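Local structure of lipoate-protein ligase 1 (Plasmodium falciparum, 5T8U) at residues G11-V16 with E53-L58; L125-N130 with I221-K226; F286-L291 with D351-W356; I317-S322 with L342-K347. The protein is a two-domain enzyme of the lipoate-protein ligase family, with a catalytic domain of the lipoyl protein ligase A/B type, modelled here with lipoic acid bound. One frame throughout, in Å; residues are numbered along the deposited sequence.

Contact 1 of 4, residues G11-V16 with E53-L58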
loop_
_atom_site.group_PDB
_atom_site.type_symbol
_atom_site.label_atom_id
_atom_site.label_comp_id
_atom_site.label_asym_id
_atom_site.label_seq_id
_atom_site.Cartn_x
_atom_site.Cartn_y
_atom_site.Cartn_z
ATOM N N GLY A 11 -10.373 -10.647 19.960
ATOM C CA GLY A 11 -9.515 -9.527 20.296
ATOM C C GLY A 11 -8.532 -9.190 19.191
ATOM O O GLY A 11 -8.407 -9.938 18.222
ATOM N N PRO A 12 -7.832 -8.064 19.331
ATOM C CA PRO A 12 -6.873 -7.660 18.296
ATOM C C PRO A 12 -5.795 -8.713 18.083
ATOM O O PRO A 12 -5.560 -9.584 18.923
ATOM C CB PRO A 12 -6.284 -6.351 18.841
ATOM C CG PRO A 12 -6.618 -6.340 20.298
ATOM C CD PRO A 12 -7.892 -7.099 20.440
ATOM N N LEU A 13 -5.131 -8.617 16.931
ATOM C CA LEU A 13 -4.135 -9.594 16.517
ATOM C C LEU A 13 -2.837 -8.904 16.127
ATOM O O LEU A 13 -2.844 -7.829 15.517
ATOM C CB LEU A 13 -4.629 -10.434 15.335
ATOM C CG LEU A 13 -5.582 -11.593 15.623
ATOM C CD1 LEU A 13 -6.107 -12.168 14.315
ATOM C CD2 LEU A 13 -4.891 -12.677 16.436
ATOM N N VAL A 14 -1.725 -9.547 16.475
ATOM C CA VAL A 14 -0.389 -9.122 16.080
ATOM C C VAL A 14 0.241 -10.290 15.333
ATOM O O VAL A 14 0.487 -11.352 15.921
ATOM C CB VAL A 14 0.465 -8.712 17.286
ATOM C CG1 VAL A 14 1.792 -8.126 16.828
ATOM C CG2 VAL A 14 -0.289 -7.722 18.164
ATOM N N LEU A 15 0.496 -10.101 14.043
ATOM C CA LEU A 15 1.024 -11.136 13.169
ATOM C C LEU A 15 2.404 -10.723 12.676
ATOM O O LEU A 15 2.671 -9.534 12.462
ATOM C CB LEU A 15 0.086 -11.379 11.981
ATOM C CG LEU A 15 -1.410 -11.398 12.311
ATOM C CD1 LEU A 15 -2.232 -11.610 11.048
ATOM C CD2 LEU A 15 -1.732 -12.462 13.346
ATOM N N VAL A 16 3.279 -11.709 12.501
ATOM C CA VAL A 16 4.659 -11.475 12.097
ATOM C C VAL A 16 5.026 -12.480 11.017
ATOM O O VAL A 16 4.585 -13.635 11.052
ATOM C CB VAL A 16 5.625 -11.586 13.296
ATOM C CG1 VAL A 16 7.071 -11.401 12.849
ATOM C CG2 VAL A 16 5.261 -10.564 14.361
ATOM N N GLU A 53 -11.826 -7.631 14.410
ATOM C CA GLU A 53 -11.033 -6.767 15.268
ATOM C C GLU A 53 -9.794 -6.270 14.537
ATOM O O GLU A 53 -9.467 -6.737 13.442
ATOM C CB GLU A 53 -10.635 -7.526 16.536
ATOM C CG GLU A 53 -11.800 -7.916 17.425
ATOM C CD GLU A 53 -12.421 -6.728 18.131
ATOM O OE1 GLU A 53 -13.472 -6.240 17.666
ATOM O OE2 GLU A 53 -11.853 -6.277 19.149
ATOM N N PRO A 54 -9.070 -5.310 15.117
ATOM C CA PRO A 54 -7.883 -4.775 14.442
ATOM C C PRO A 54 -6.779 -5.812 14.293
ATOM O O PRO A 54 -6.664 -6.755 15.079
ATOM C CB PRO A 54 -7.437 -3.628 15.358
ATOM C CG PRO A 54 -8.634 -3.293 16.180
ATOM C CD PRO A 54 -9.366 -4.580 16.362
ATOM N N ILE A 55 -5.953 -5.614 13.264
ATOM C CA ILE A 55 -4.789 -6.454 13.003
ATOM C C ILE A 55 -3.589 -5.562 12.731
ATOM O O ILE A 55 -3.692 -4.573 11.993
ATOM C CB ILE A 55 -5.017 -7.404 11.808
ATOM C CG1 ILE A 55 -6.119 -8.407 12.141
ATOM C CG2 ILE A 55 -3.715 -8.116 11.422
ATOM C CD1 ILE A 55 -6.445 -9.378 11.027
ATOM N N LEU A 56 -2.451 -5.922 13.319
ATOM C CA LEU A 56 -1.160 -5.344 12.972
ATOM C C LEU A 56 -0.256 -6.462 12.480
ATOM O O LEU A 56 -0.063 -7.455 13.183
ATOM C CB LEU A 56 -0.519 -4.636 14.169
ATOM C CG LEU A 56 0.959 -4.262 14.005
ATOM C CD1 LEU A 56 1.171 -3.378 12.784
ATOM C CD2 LEU A 56 1.478 -3.576 15.256
ATOM N N PHE A 57 0.296 -6.302 11.279
ATOM C CA PHE A 57 1.148 -7.314 10.666
ATOM C C PHE A 57 2.487 -6.684 10.310
ATOM O O PHE A 57 2.535 -5.705 9.558
ATOM C CB PHE A 57 0.478 -7.908 9.425
ATOM C CG PHE A 57 1.395 -8.749 8.581
ATOM C CD1 PHE A 57 2.172 -9.738 9.157
ATOM C CD2 PHE A 57 1.468 -8.560 7.209
ATOM C CE1 PHE A 57 3.014 -10.516 8.387
ATOM C CE2 PHE A 57 2.307 -9.338 6.432
ATOM C CZ PHE A 57 3.081 -10.318 7.023
ATOM N N LEU A 58 3.567 -7.250 10.843
ATOM C CA LEU A 58 4.909 -6.709 10.664
ATOM C C LEU A 58 5.729 -7.635 9.778
ATOM O O LEU A 58 5.645 -8.861 9.901
ATOM C CB LEU A 58 5.598 -6.520 12.016
ATOM C CG LEU A 58 4.986 -5.401 12.858
ATOM C CD1 LEU A 58 5.164 -5.665 14.346
ATOM C CD2 LEU A 58 5.602 -4.067 12.472
#
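Four backbone hydrogen bonds zip residues 13-16 to 54-58 side by side. Leu13 N gives to Pro54 O at 3.0 Å, and Leu13 O takes Leu56 N from the other strand. Two residues on, the pattern repeats: Leu15 N reaches Leu56 O at 2.8 Å, nearly along the C=O axis, and Leu15 O accepts from Leu58 N. This is where packing is tightest. Phe57, with CG anti to its backbone N (chi1 168°), lays its ring beside the neighbouring strand, so that CD1 sits 3.3 Å from Leu15 O, at the ring edge. Leu15 also crosses Ile55 obliquely, CD1 on CG2 at 3.8 Å. The pair is parallel, two inner strands of the mixed sheet in the catalytic domain, flanked by strands 244-245 and 105-112. Leu13, Leu15, Ile55 and Phe57 line one face; Val14, Val16, Leu56 and Leu58 line the other, where helix 213-227 covers Val14, Leu56 and Leu58. Toward the N-terminal end, where Gly11 and Pro12 are exposed, the grip slackens. Glu53 passes its CB 3.7 Å from Gly11 O, while Pro12 CB comes no nearer Pro54 CD than 4.3 Å.

Contact 2 of 4, residues L125-N130 with I221-K226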
loop_
_atom_site.group_PDB
_atom_site.type_symbol
_atom_site.label_atom_id
_atom_site.label_comp_id
_atom_site.label_asym_id
_atom_site.label_seq_id
_atom_site.Cartn_x
_atom_site.Cartn_y
_atom_site.Cartn_z
ATOM N N LEU A 125 3.065 7.278 16.006
ATOM C CA LEU A 125 3.631 8.465 16.641
ATOM C C LEU A 125 3.822 8.252 18.139
ATOM O O LEU A 125 4.858 8.629 18.700
ATOM C CB LEU A 125 2.736 9.676 16.378
ATOM C CG LEU A 125 2.621 10.117 14.916
ATOM C CD1 LEU A 125 1.506 11.138 14.752
ATOM C CD2 LEU A 125 3.936 10.682 14.417
ATOM N N ASN A 126 2.830 7.656 18.803
ATOM C CA ASN A 126 2.975 7.341 20.221
ATOM C C ASN A 126 4.152 6.403 20.455
ATOM O O ASN A 126 4.877 6.541 21.446
ATOM C CB ASN A 126 1.684 6.722 20.760
ATOM C CG ASN A 126 0.556 7.729 20.874
ATOM O OD1 ASN A 126 0.789 8.936 20.942
ATOM N ND2 ASN A 126 -0.676 7.234 20.907
ATOM N N THR A 127 4.354 5.435 19.557
ATOM C CA THR A 127 5.530 4.575 19.644
ATOM C C THR A 127 6.805 5.409 19.651
ATOM O O THR A 127 7.579 5.382 20.617
ATOM C CB THR A 127 5.541 3.579 18.479
ATOM O OG1 THR A 127 4.412 2.704 18.582
ATOM C CG2 THR A 127 6.822 2.747 18.471
ATOM N N LEU A 128 7.031 6.172 18.578
ATOM C CA LEU A 128 8.273 6.928 18.458
ATOM C C LEU A 128 8.477 7.846 19.658
ATOM O O LEU A 128 9.564 7.890 20.246
ATOM C CB LEU A 128 8.274 7.733 17.157
ATOM C CG LEU A 128 8.587 6.963 15.869
ATOM C CD1 LEU A 128 7.444 6.040 15.480
ATOM C CD2 LEU A 128 8.898 7.928 14.733
ATOM N N LYS A 129 7.432 8.580 20.044
ATOM C CA LYS A 129 7.556 9.544 21.132
ATOM C C LYS A 129 7.855 8.847 22.454
ATOM O O LYS A 129 8.876 9.114 23.099
ATOM C CB LYS A 129 6.271 10.368 21.240
ATOM C CG LYS A 129 6.371 11.584 22.147
ATOM C CD LYS A 129 4.995 12.010 22.641
ATOM C CE LYS A 129 4.922 13.510 22.884
ATOM N NZ LYS A 129 3.583 13.925 23.391
ATOM N N ASN A 130 6.968 7.944 22.874
ATOM C CA ASN A 130 7.085 7.351 24.202
ATOM C C ASN A 130 8.357 6.527 24.338
ATOM O O ASN A 130 9.047 6.602 25.362
ATOM C CB ASN A 130 5.861 6.487 24.499
ATOM C CG ASN A 130 4.589 7.299 24.615
ATOM O OD1 ASN A 130 4.629 8.507 24.841
ATOM N ND2 ASN A 130 3.448 6.636 24.468
ATOM N N ILE A 221 4.216 -2.821 18.813
ATOM C CA ILE A 221 3.214 -3.764 19.303
ATOM C C ILE A 221 2.683 -3.309 20.655
ATOM O O ILE A 221 1.474 -3.370 20.922
ATOM C CB ILE A 221 3.807 -5.184 19.372
ATOM C CG1 ILE A 221 4.275 -5.636 17.984
ATOM C CG2 ILE A 221 2.776 -6.167 19.926
ATOM C CD1 ILE A 221 5.054 -6.940 17.985
ATOM N N LYS A 222 3.578 -2.840 21.530
ATOM C CA LYS A 222 3.160 -2.327 22.829
ATOM C C LYS A 222 2.116 -1.226 22.673
ATOM O O LYS A 222 1.011 -1.318 23.216
ATOM C CB LYS A 222 4.379 -1.815 23.603
ATOM C CG LYS A 222 5.159 -2.904 24.325
ATOM C CD LYS A 222 6.425 -2.352 24.964
ATOM C CE LYS A 222 7.064 -3.359 25.912
ATOM N NZ LYS A 222 8.254 -2.797 26.616
ATOM N N GLU A 223 2.453 -0.171 21.927
ATOM C CA GLU A 223 1.516 0.937 21.760
ATOM C C GLU A 223 0.269 0.535 20.979
ATOM O O GLU A 223 -0.761 1.204 21.098
ATOM C CB GLU A 223 2.209 2.111 21.068
ATOM C CG GLU A 223 3.152 2.886 21.972
ATOM C CD GLU A 223 2.431 3.576 23.116
ATOM O OE1 GLU A 223 3.110 4.070 24.039
ATOM O OE2 GLU A 223 1.183 3.622 23.091
ATOM N N PHE A 224 0.340 -0.534 20.186
ATOM C CA PHE A 224 -0.838 -1.041 19.489
ATOM C C PHE A 224 -1.823 -1.664 20.473
ATOM O O PHE A 224 -2.961 -1.192 20.628
ATOM C CB PHE A 224 -0.387 -2.052 18.430
ATOM C CG PHE A 224 -1.509 -2.744 17.710
ATOM C CD1 PHE A 224 -2.128 -2.147 16.624
ATOM C CD2 PHE A 224 -1.920 -4.009 18.096
ATOM C CE1 PHE A 224 -3.148 -2.793 15.952
ATOM C CE2 PHE A 224 -2.940 -4.658 17.430
ATOM C CZ PHE A 224 -3.555 -4.048 16.355
ATOM N N THR A 225 -1.389 -2.722 21.164
ATOM C CA THR A 225 -2.228 -3.357 22.174
ATOM C C THR A 225 -2.741 -2.333 23.179
ATOM O O THR A 225 -3.931 -2.309 23.515
ATOM C CB THR A 225 -1.434 -4.457 22.885
ATOM O OG1 THR A 225 -0.844 -5.327 21.910
ATOM C CG2 THR A 225 -2.335 -5.271 23.803
ATOM N N LYS A 226 -1.847 -1.470 23.667
ATOM C CA LYS A 226 -2.249 -0.449 24.628
ATOM C C LYS A 226 -3.278 0.497 24.026
ATOM O O LYS A 226 -4.239 0.890 24.699
ATOM C CB LYS A 226 -1.022 0.325 25.107
ATOM C CG LYS A 226 -1.340 1.576 25.909
ATOM C CD LYS A 226 -0.097 2.104 26.606
ATOM C CE LYS A 226 -0.043 3.623 26.582
ATOM N NZ LYS A 226 1.245 4.135 27.127
#
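Glu223 does most of the work between helices 117-132 and 213-227, whose short segments cross at 125° with axes 9.0 Å apart. Its CG stands anti to the carbonyl carbon, which sets CB and CG beside Thr127, and a bend at chi2 (-65°) then turns the carboxylate toward Asn126 CB and Asn130 ND2. Thr127 OG1 lies 3.4 Å from Glu223 CB, the two side chains running antiparallel alongside one another. That hydroxyl spends its bond on Ile123 O of its own helix, so toward Glu223 it offers only van der Waals contact. Asn126 CB comes within 3.9 Å of Glu223 OE2. Asn130, like Asn126, keeps CG beside its own backbone N, and its side chain crosses Glu223 at about a right angle. Asn130 ND2 meets Glu223 OE1 at 2.6 Å, with a nearly straight N-H (167°); OE1 lies in the amide plane, whereas ND2 stands above the carboxylate plane. Lys226 reaches out from its helix toward the same oxygen, Lys226 NZ standing 3.6 Å from Glu223 OE1 in a long salt bridge. With a neutral amide donor and an ammonium group sharing one oxygen, Glu223 is probably ionised.

Contact 3 of 4, residues F286-L291 with D351-W356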
loop_
_atom_site.group_PDB
_atom_site.type_symbol
_atom_site.label_atom_id
_atom_site.label_comp_id
_atom_site.label_asym_id
_atom_site.label_seq_id
_atom_site.Cartn_x
_atom_site.Cartn_y
_atom_site.Cartn_z
ATOM N N PHE A 286 -1.019 16.451 -10.753
ATOM C CA PHE A 286 -1.948 16.969 -9.759
ATOM C C PHE A 286 -1.332 16.903 -8.366
ATOM O O PHE A 286 -0.353 16.191 -8.124
ATOM C CB PHE A 286 -3.262 16.181 -9.776
ATOM C CG PHE A 286 -4.031 16.300 -11.061
ATOM C CD1 PHE A 286 -4.974 17.301 -11.231
ATOM C CD2 PHE A 286 -3.822 15.402 -12.095
ATOM C CE1 PHE A 286 -5.687 17.409 -12.411
ATOM C CE2 PHE A 286 -4.532 15.505 -13.276
ATOM C CZ PHE A 286 -5.467 16.510 -13.434
ATOM N N THR A 287 -1.929 17.657 -7.440
ATOM C CA THR A 287 -1.484 17.613 -6.050
ATOM C C THR A 287 -1.543 16.193 -5.503
ATOM O O THR A 287 -0.675 15.783 -4.724
ATOM C CB THR A 287 -2.336 18.546 -5.186
ATOM O OG1 THR A 287 -3.725 18.318 -5.452
ATOM C CG2 THR A 287 -1.993 20.003 -5.463
ATOM N N PHE A 288 -2.556 15.426 -5.904
ATOM C CA PHE A 288 -2.719 14.049 -5.460
ATOM C C PHE A 288 -1.954 13.055 -6.323
ATOM O O PHE A 288 -2.144 11.844 -6.165
ATOM C CB PHE A 288 -4.204 13.667 -5.430
ATOM C CG PHE A 288 -4.981 14.119 -6.637
ATOM C CD1 PHE A 288 -4.843 13.475 -7.856
ATOM C CD2 PHE A 288 -5.856 15.187 -6.545
ATOM C CE1 PHE A 288 -5.561 13.896 -8.961
ATOM C CE2 PHE A 288 -6.575 15.610 -7.643
ATOM C CZ PHE A 288 -6.428 14.965 -8.853
ATOM N N GLY A 289 -1.103 13.527 -7.226
ATOM C CA GLY A 289 -0.257 12.661 -8.021
ATOM C C GLY A 289 -0.414 12.919 -9.506
ATOM O O GLY A 289 -1.276 13.674 -9.955
ATOM N N LYS A 290 0.453 12.263 -10.268
ATOM C CA LYS A 290 0.447 12.387 -11.715
ATOM C C LYS A 290 -0.629 11.497 -12.324
ATOM O O LYS A 290 -1.020 10.474 -11.753
ATOM C CB LYS A 290 1.815 12.019 -12.292
ATOM N N LEU A 291 -1.108 11.903 -13.497
ATOM C CA LEU A 291 -2.123 11.164 -14.235
ATOM C C LEU A 291 -1.728 11.117 -15.702
ATOM O O LEU A 291 -1.345 12.140 -16.279
ATOM C CB LEU A 291 -3.506 11.808 -14.077
ATOM C CG LEU A 291 -4.410 11.197 -13.004
ATOM C CD1 LEU A 291 -5.558 12.135 -12.668
ATOM C CD2 LEU A 291 -4.946 9.848 -13.464
ATOM N N ASP A 351 -13.941 16.155 -9.851
ATOM C CA ASP A 351 -14.246 17.428 -10.496
ATOM C C ASP A 351 -13.005 18.018 -11.151
ATOM O O ASP A 351 -13.041 18.439 -12.313
ATOM C CB ASP A 351 -14.833 18.411 -9.483
ATOM C CG ASP A 351 -16.213 18.008 -9.009
ATOM O OD1 ASP A 351 -16.831 18.786 -8.252
ATOM O OD2 ASP A 351 -16.673 16.908 -9.380
ATOM N N GLU A 352 -11.893 18.060 -10.416
ATOM C CA GLU A 352 -10.663 18.617 -10.973
ATOM C C GLU A 352 -10.203 17.827 -12.196
ATOM O O GLU A 352 -9.805 18.414 -13.211
ATOM C CB GLU A 352 -9.574 18.639 -9.901
ATOM C CG GLU A 352 -8.345 19.446 -10.276
ATOM C CD GLU A 352 -7.348 19.551 -9.138
ATOM O OE1 GLU A 352 -7.426 18.728 -8.200
ATOM O OE2 GLU A 352 -6.490 20.458 -9.179
ATOM N N VAL A 353 -10.265 16.496 -12.124
ATOM C CA VAL A 353 -9.784 15.671 -13.228
ATOM C C VAL A 353 -10.646 15.877 -14.469
ATOM O O VAL A 353 -10.125 16.011 -15.582
ATOM C CB VAL A 353 -9.732 14.190 -12.806
ATOM C CG1 VAL A 353 -9.427 13.286 -14.001
ATOM C CG2 VAL A 353 -8.675 13.990 -11.728
ATOM N N ARG A 354 -11.972 15.902 -14.309
ATOM C CA ARG A 354 -12.837 16.138 -15.464
ATOM C C ARG A 354 -12.600 17.530 -16.035
ATOM O O ARG A 354 -12.519 17.706 -17.257
ATOM C CB ARG A 354 -14.309 15.945 -15.081
ATOM C CG ARG A 354 -15.136 17.228 -14.990
ATOM C CD ARG A 354 -16.586 16.937 -14.639
ATOM N NE ARG A 354 -17.346 18.169 -14.442
ATOM C CZ ARG A 354 -17.901 18.881 -15.419
ATOM N NH1 ARG A 354 -18.568 19.990 -15.132
ATOM N NH2 ARG A 354 -17.790 18.494 -16.683
ATOM N N SER A 355 -12.481 18.533 -15.160
ATOM C CA SER A 355 -12.145 19.875 -15.614
ATOM C C SER A 355 -10.838 19.883 -16.392
ATOM O O SER A 355 -10.633 20.746 -17.254
ATOM C CB SER A 355 -12.063 20.824 -14.420
ATOM O OG SER A 355 -11.574 22.094 -14.813
ATOM N N TRP A 356 -9.942 18.935 -16.106
ATOM C CA TRP A 356 -8.718 18.817 -16.891
ATOM C C TRP A 356 -8.979 18.150 -18.239
ATOM O O TRP A 356 -8.487 18.613 -19.273
ATOM C CB TRP A 356 -7.664 18.032 -16.112
ATOM C CG TRP A 356 -6.494 17.650 -16.959
ATOM C CD1 TRP A 356 -5.704 18.489 -17.684
ATOM C CD2 TRP A 356 -5.979 16.329 -17.172
ATOM N NE1 TRP A 356 -4.729 17.778 -18.338
ATOM C CE2 TRP A 356 -4.876 16.448 -18.041
ATOM C CE3 TRP A 356 -6.342 15.058 -16.713
ATOM C CZ2 TRP A 356 -4.133 15.347 -18.459
ATOM C CZ3 TRP A 356 -5.602 13.965 -17.131
ATOM C CH2 TRP A 356 -4.510 14.118 -17.994
#
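Phe288 takes the crowded first torsion, CG between the backbone N and the carbonyl carbon (chi1 44°), whereas Phe286 sets CG beside its backbone N and Trp356 swings its indole out anti to N (chi1 169°). Together these choices point both phenyl rings at one side of helix 347-357. Phe286 drives an edge against the face of Trp356 in an offset edge-to-face pair, the centroid of its ring 5.5 Å from that of the six-membered ring and the planes at 78°. At the tip, Phe286 CZ rests 3.7 Å from Trp356 CE3. The two phenylalanines sit on a tight beta hairpin of the C-terminal domain, joining strands 280-286 and 289-297: a type I turn from Phe286 to Gly289, with the N and O of each bonded to the O and N of the other, and with Gly289 at a positive phi. The turn also folds Phe288 back so that Phe286 CB lies 3.3 Å above the Phe288 ring plane. Val353 fills the middle of the contact: its CG2 lies over one face of the Phe286 ring, 3.8 Å from Phe288 CZ and 3.7 Å from Leu291 CD1. Glu352, extended beyond CG, reaches the phenyl rings tip to tip; its OE1 is 3.3 Å from Phe288 CE2, and its CD lies 3.9 Å from Phe286 CD1. Farther along the helix, Trp356 bonds NE1 to Glu360 and packs against strand 280-286.

Contact 4 of 4, residues I317-S322 with L342-K347; sequences IDHLKS and LNVENK
This is a small surface packing contact in the C-terminal domain, between the C-terminal part of helix 314-321 and the helix-to-helix connection formed by residues 342-347. That connection links helix 332-341 to helix 347-357, and Asn346 is the N-cap of the second, its OD1 accepting from Tyr349 N. No hydrogen bond joins the two segments, so they meet by van der Waals contact alone. His319 is the main bridge. Its CG stands anti to the carbonyl carbon and beside the backbone N (chi1 -80°), which sends the imidazole away from the helix and toward the connection. Val344 runs antiparallel alongside it, placing the methyl CG1 3.5 Å from His319 ND1 and 4.0 Å from His319 CB. The far corner of the His319 ring, CE1, comes to 4.0 Å from Asn343 O. Glu345 OE1 lies 4.9 Å from His319 ND1, too far for a contact but near enough that its charge could favour a protonated histidine. Leu320 faces the other way, toward strand 302-309 and the two helices on either side of the connection. Leu342 takes the second place in the contact. It reaches across to the backbone of the helix, with CD1 and CD2 both near His319 O, the latter at 3.9 Å. That carbonyl is already engaged: Ser322, its OG in the crowded position between backbone N and carbonyl carbon, donates to His319 O at a very short 2.5 Å, from above the carbonyl plane, while Leu342 CD2 lies 3.8 Å from the same OG.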
loop_
_atom_site.group_PDB
_atom_site.type_symbol
_atom_site.label_atom_id
_atom_site.label_comp_id
_atom_site.label_asym_id
_atom_site.label_seq_id
_atom_site.Cartn_x
_atom_site.Cartn_y
_atom_site.Cartn_z
ATOM N N ILE A 317 -9.282 5.957 -9.570
ATOM C CA ILE A 317 -8.604 5.709 -10.837
ATOM C C ILE A 317 -9.279 4.580 -11.603
ATOM O O ILE A 317 -9.345 4.611 -12.836
ATOM C CB ILE A 317 -7.111 5.430 -10.590
ATOM C CG1 ILE A 317 -6.404 6.762 -10.330
ATOM C CG2 ILE A 317 -6.483 4.668 -11.771
ATOM C CD1 ILE A 317 -4.924 6.665 -10.170
ATOM N N ASP A 318 -9.775 3.560 -10.901
ATOM C CA ASP A 318 -10.551 2.532 -11.587
ATOM C C ASP A 318 -11.848 3.114 -12.136
ATOM O O ASP A 318 -12.233 2.831 -13.282
ATOM C CB ASP A 318 -10.832 1.363 -10.644
ATOM C CG ASP A 318 -9.588 0.552 -10.337
ATOM O OD1 ASP A 318 -8.722 0.431 -11.230
ATOM O OD2 ASP A 318 -9.475 0.034 -9.207
ATOM N N HIS A 319 -12.528 3.945 -11.341
ATOM C CA HIS A 319 -13.721 4.621 -11.835
ATOM C C HIS A 319 -13.413 5.468 -13.062
ATOM O O HIS A 319 -14.262 5.601 -13.950
ATOM C CB HIS A 319 -14.334 5.477 -10.726
ATOM C CG HIS A 319 -15.162 4.698 -9.752
ATOM N ND1 HIS A 319 -15.179 4.973 -8.402
ATOM C CD2 HIS A 319 -16.007 3.656 -9.934
ATOM C CE1 HIS A 319 -15.996 4.132 -7.793
ATOM N NE2 HIS A 319 -16.511 3.322 -8.700
ATOM N N LEU A 320 -12.211 6.047 -13.137
ATOM C CA LEU A 320 -11.798 6.700 -14.375
ATOM C C LEU A 320 -11.630 5.681 -15.494
ATOM O O LEU A 320 -12.087 5.906 -16.620
ATOM C CB LEU A 320 -10.497 7.478 -14.166
ATOM C CG LEU A 320 -10.500 8.654 -13.181
ATOM C CD1 LEU A 320 -9.191 9.424 -13.283
ATOM C CD2 LEU A 320 -11.685 9.582 -13.404
ATOM N N LYS A 321 -10.985 4.549 -15.200
ATOM C CA LYS A 321 -10.800 3.505 -16.200
ATOM C C LYS A 321 -12.121 3.016 -16.776
ATOM O O LYS A 321 -12.137 2.482 -17.891
ATOM C CB LYS A 321 -10.035 2.325 -15.597
ATOM C CG LYS A 321 -8.521 2.446 -15.686
ATOM C CD LYS A 321 -7.834 1.373 -14.851
ATOM C CE LYS A 321 -6.333 1.339 -15.095
ATOM N NZ LYS A 321 -5.981 0.590 -16.332
ATOM N N SER A 322 -13.229 3.185 -16.051
ATOM C CA SER A 322 -14.523 2.780 -16.588
ATOM C C SER A 322 -14.906 3.546 -17.850
ATOM O O SER A 322 -15.905 3.193 -18.487
ATOM C CB SER A 322 -15.615 2.963 -15.531
ATOM O OG SER A 322 -15.897 4.334 -15.317
ATOM N N LEU A 342 -20.859 9.146 -12.417
ATOM C CA LEU A 342 -20.047 8.476 -11.412
ATOM C C LEU A 342 -20.381 8.977 -10.011
ATOM O O LEU A 342 -20.694 10.154 -9.813
ATOM C CB LEU A 342 -18.559 8.700 -11.690
ATOM C CG LEU A 342 -18.019 8.249 -13.046
ATOM C CD1 LEU A 342 -16.650 8.866 -13.284
ATOM C CD2 LEU A 342 -17.944 6.733 -13.123
ATOM N N ASN A 343 -20.315 8.067 -9.041
ATOM C CA ASN A 343 -20.357 8.405 -7.621
ATOM C C ASN A 343 -19.099 7.827 -6.986
ATOM O O ASN A 343 -18.997 6.610 -6.795
ATOM C CB ASN A 343 -21.622 7.866 -6.951
ATOM C CG ASN A 343 -21.779 6.367 -7.118
ATOM O OD1 ASN A 343 -21.488 5.816 -8.180
ATOM N ND2 ASN A 343 -22.237 5.698 -6.065
ATOM N N VAL A 344 -18.147 8.696 -6.664
ATOM C CA VAL A 344 -16.820 8.278 -6.242
ATOM C C VAL A 344 -16.618 8.643 -4.774
ATOM O O VAL A 344 -17.422 9.347 -4.165
ATOM C CB VAL A 344 -15.716 8.900 -7.120
ATOM C CG1 VAL A 344 -15.857 8.434 -8.556
ATOM C CG2 VAL A 344 -15.764 10.422 -7.047
ATOM N N GLU A 345 -15.516 8.147 -4.207
ATOM C CA GLU A 345 -15.167 8.491 -2.834
ATOM C C GLU A 345 -14.849 9.977 -2.707
ATOM O O GLU A 345 -15.377 10.662 -1.824
ATOM C CB GLU A 345 -13.977 7.648 -2.369
ATOM C CG GLU A 345 -14.348 6.437 -1.524
ATOM C CD GLU A 345 -15.180 5.417 -2.277
ATOM O OE1 GLU A 345 -15.388 5.594 -3.496
ATOM O OE2 GLU A 345 -15.627 4.435 -1.648
ATOM N N ASN A 346 -13.989 10.490 -3.584
ATOM C CA ASN A 346 -13.542 11.880 -3.544
ATOM C C ASN A 346 -14.123 12.602 -4.756
ATOM O O ASN A 346 -13.667 12.396 -5.887
ATOM C CB ASN A 346 -12.016 11.955 -3.533
ATOM C CG ASN A 346 -11.498 13.338 -3.188
ATOM O OD1 ASN A 346 -12.181 14.341 -3.399
ATOM N ND2 ASN A 346 -10.282 13.400 -2.654
ATOM N N LYS A 347 -15.129 13.445 -4.519
ATOM C CA LYS A 347 -15.770 14.173 -5.609
ATOM C C LYS A 347 -14.965 15.396 -6.035
ATOM O O LYS A 347 -15.067 15.824 -7.189
ATOM C CB LYS A 347 -17.187 14.583 -5.198
ATOM C CG LYS A 347 -18.203 13.458 -5.350
ATOM C CD LYS A 347 -19.318 13.527 -4.315
ATOM C CE LYS A 347 -20.212 14.740 -4.516
ATOM N NZ LYS A 347 -21.399 14.699 -3.613
#

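In the fold
From the N terminus, contact 1 comes first, bringing the chain back after 36 residues, nearly half of them helical, to pair strands 13-17 and 55-59. Contact 2 follows in series, its 90 intervening residues carrying much of the sheet before helix 213-227 returns to helix 117-132. The two touch where Ile221 and Phe224 pack on Val14, Leu56 and Leu58, joining sheet to helices in the catalytic domain. Contact 3 then closes a 59-residue loop, hairpin to helix 347-357, and contact 4 falls wholly within that loop. Leu320 packs against Val353 and Leu291, uniting this second pair. Contacts 1 and 3 lie on opposite sides of the chain's centre, their centres about 35 Å apart.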